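Local coordinates for protein probable thiamine pyrophosphokinase (Staphylococcus saprophyticus, PDB 3L8M) that probably transfers pyrophosphate from ATP to thiamine, as a thiamine diphosphokinase making thiamine diphosphate, at residues Met1-Leu6 / His24-Asp29. Sequence-based numbering, arbitrary orientation.
Sequences MKANLL and HWIGID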
loop_
_atom_site.group_PDB
_atom_site.type_symbol
_atom_site.label_atom_id
_atom_site.label_comp_id
_atom_site.label_asym_id
_atom_site.label_seq_id
_atom_site.Cartn_x
_atom_site.Cartn_y
_atom_site.Cartn_z
HETATM N N MSE A 1 7.772 9.851 5.411
HETATM C CA MSE A 1 7.849 8.367 5.473
HETATM C C MSE A 1 8.209 7.989 6.904
HETATM O O MSE A 1 9.154 8.532 7.468
HETATM C CB MSE A 1 8.908 7.857 4.491
HETATM C CG MSE A 1 8.924 6.349 4.325
HETATM SE SE MSE A 1 9.816 5.799 2.705
HETATM C CE MSE A 1 11.638 5.946 3.301
ATOM N N LYS A 2 7.446 7.062 7.480
ATOM C CA LYS A 2 7.641 6.631 8.860
ATOM C C LYS A 2 8.213 5.221 9.050
ATOM O O LYS A 2 7.774 4.262 8.407
ATOM C CB LYS A 2 6.305 6.728 9.596
ATOM C CG LYS A 2 6.351 6.337 11.064
ATOM C CD LYS A 2 4.933 6.085 11.562
ATOM C CE LYS A 2 4.896 5.591 12.998
ATOM N NZ LYS A 2 3.548 5.048 13.316
ATOM N N ALA A 3 9.185 5.091 9.948
ATOM C CA ALA A 3 9.768 3.779 10.209
ATOM C C ALA A 3 9.735 3.427 11.699
ATOM O O ALA A 3 10.008 4.269 12.556
ATOM C CB ALA A 3 11.204 3.720 9.688
ATOM N N ASN A 4 9.377 2.180 11.993
ATOM C CA ASN A 4 9.319 1.682 13.365
ATOM C C ASN A 4 10.445 0.679 13.532
ATOM O O ASN A 4 10.615 -0.201 12.694
ATOM C CB ASN A 4 8.003 0.954 13.640
ATOM C CG ASN A 4 6.807 1.848 13.507
ATOM O OD1 ASN A 4 6.684 2.853 14.213
ATOM N ND2 ASN A 4 5.906 1.492 12.594
ATOM N N LEU A 5 11.212 0.814 14.606
ATOM C CA LEU A 5 12.304 -0.114 14.877
ATOM C C LEU A 5 11.981 -0.950 16.098
ATOM O O LEU A 5 11.467 -0.439 17.094
ATOM C CB LEU A 5 13.625 0.630 15.128
ATOM C CG LEU A 5 14.439 1.050 13.897
ATOM C CD1 LEU A 5 13.673 2.095 13.095
ATOM C CD2 LEU A 5 15.803 1.581 14.341
ATOM N N LEU A 6 12.260 -2.244 16.017
ATOM C CA LEU A 6 12.044 -3.105 17.159
ATOM C C LEU A 6 13.412 -3.634 17.605
ATOM O O LEU A 6 14.124 -4.252 16.815
ATOM C CB LEU A 6 11.114 -4.259 16.796
ATOM C CG LEU A 6 10.695 -5.136 17.981
ATOM C CD1 LEU A 6 10.072 -4.257 19.062
ATOM C CD2 LEU A 6 9.706 -6.210 17.514
ATOM N N HIS A 24 6.056 0.458 8.086
ATOM C CA HIS A 24 7.409 -0.008 7.785
ATOM C C HIS A 24 8.131 -0.382 9.084
ATOM O O HIS A 24 8.275 0.460 9.982
ATOM C CB HIS A 24 8.197 1.089 7.067
ATOM C CG HIS A 24 7.543 1.600 5.819
ATOM N ND1 HIS A 24 7.473 0.860 4.655
ATOM C CD2 HIS A 24 6.926 2.777 5.554
ATOM C CE1 HIS A 24 6.842 1.561 3.729
ATOM N NE2 HIS A 24 6.499 2.729 4.248
ATOM N N TRP A 25 8.571 -1.638 9.192
ATOM C CA TRP A 25 9.284 -2.091 10.381
ATOM C C TRP A 25 10.720 -2.518 10.100
ATOM O O TRP A 25 10.989 -3.240 9.140
ATOM C CB TRP A 25 8.553 -3.249 11.068
ATOM C CG TRP A 25 7.371 -2.845 11.919
ATOM C CD1 TRP A 25 6.051 -2.766 11.529
ATOM C CD2 TRP A 25 7.398 -2.489 13.311
ATOM N NE1 TRP A 25 5.262 -2.389 12.597
ATOM C CE2 TRP A 25 6.063 -2.212 13.700
ATOM C CE3 TRP A 25 8.418 -2.376 14.269
ATOM C CZ2 TRP A 25 5.724 -1.831 15.008
ATOM C CZ3 TRP A 25 8.076 -1.987 15.584
ATOM C CH2 TRP A 25 6.741 -1.723 15.930
ATOM N N ILE A 26 11.625 -2.073 10.971
ATOM C CA ILE A 26 13.055 -2.367 10.893
ATOM C C ILE A 26 13.438 -3.234 12.104
ATOM O O ILE A 26 13.061 -2.922 13.236
ATOM C CB ILE A 26 13.907 -1.067 10.991
ATOM C CG1 ILE A 26 13.401 0.006 10.020
ATOM C CG2 ILE A 26 15.380 -1.399 10.766
ATOM C CD1 ILE A 26 13.455 -0.379 8.564
ATOM N N GLY A 27 14.180 -4.311 11.885
ATOM C CA GLY A 27 14.568 -5.139 13.019
ATOM C C GLY A 27 16.000 -4.904 13.510
ATOM O O GLY A 27 16.942 -4.895 12.712
ATOM N N ILE A 28 16.163 -4.698 14.818
ATOM C CA ILE A 28 17.480 -4.494 15.418
ATOM C C ILE A 28 17.738 -5.672 16.360
ATOM O O ILE A 28 17.020 -5.862 17.350
ATOM C CB ILE A 28 17.565 -3.175 16.250
ATOM C CG1 ILE A 28 17.152 -1.966 15.408
ATOM C CG2 ILE A 28 19.006 -2.966 16.738
ATOM C CD1 ILE A 28 18.059 -1.703 14.199
ATOM N N ASP A 29 18.762 -6.461 16.047
ATOM C CA ASP A 29 19.119 -7.627 16.853
ATOM C C ASP A 29 17.925 -8.556 17.043
ATOM O O ASP A 29 17.369 -9.050 16.065
ATOM C CB ASP A 29 19.671 -7.180 18.205
ATOM C CG ASP A 29 20.806 -6.191 18.062
ATOM O OD1 ASP A 29 21.734 -6.485 17.283
ATOM O OD2 ASP A 29 20.772 -5.124 18.716
HETATM O O HOH W 1 5.366 3.226 8.292
#
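Asn4 lays its CB over one face of the Trp25 indole, a CH-pi contact 3.4 Å from CB to the centroid of the six-membered ring and only 10° off the ring normal. With CG beside the backbone N (chi1 -62°), it is CB that lies on the ring, while the amide plane is turned 41° from the indole. The two nitrogens, Asn4 ND2 and Trp25 NE1, bond outside the pair, to the Glu23 carboxylate and to His20 O. Leu6 CB reaches the same indole obliquely, 4.0 Å from Trp25 CZ3.

On the opposite face of the sheet from Asn4 and Trp25, Leu5 and Ile26 lie side by side and point the same way, with Leu5 CG 3.6 Å from Ile26 CB. Leu5 CD2 reaches on to Ile28 CG1, and Leu78 and Ile82 of helix 77-87 cover Leu5. At the start of the pair, Lys2 O sits in the plane of the His24 ring at its CD2 edge; a water bridges this oxygen to His24 N.

Between the strands run four hydrogen bonds of a parallel pair, among them Ile26 N to Asn4 O at 2.7 Å and Leu6 N to Ile26 O at 3.0 Å. Strands 2-6 and 24-28, joined through helix 16-19 as a beta-alpha-beta unit, are thus neighbours inside the mixed sheet. Ala3 and Leu5 bond to strand 92-96 on the other side. The N-H and C=O groups facing each other along the buried seam satisfy one another, so the side-chain contacts can be apolar, Leu5 on Ile26 and Ile28, and CH-pi, Asn4 CB on the indole.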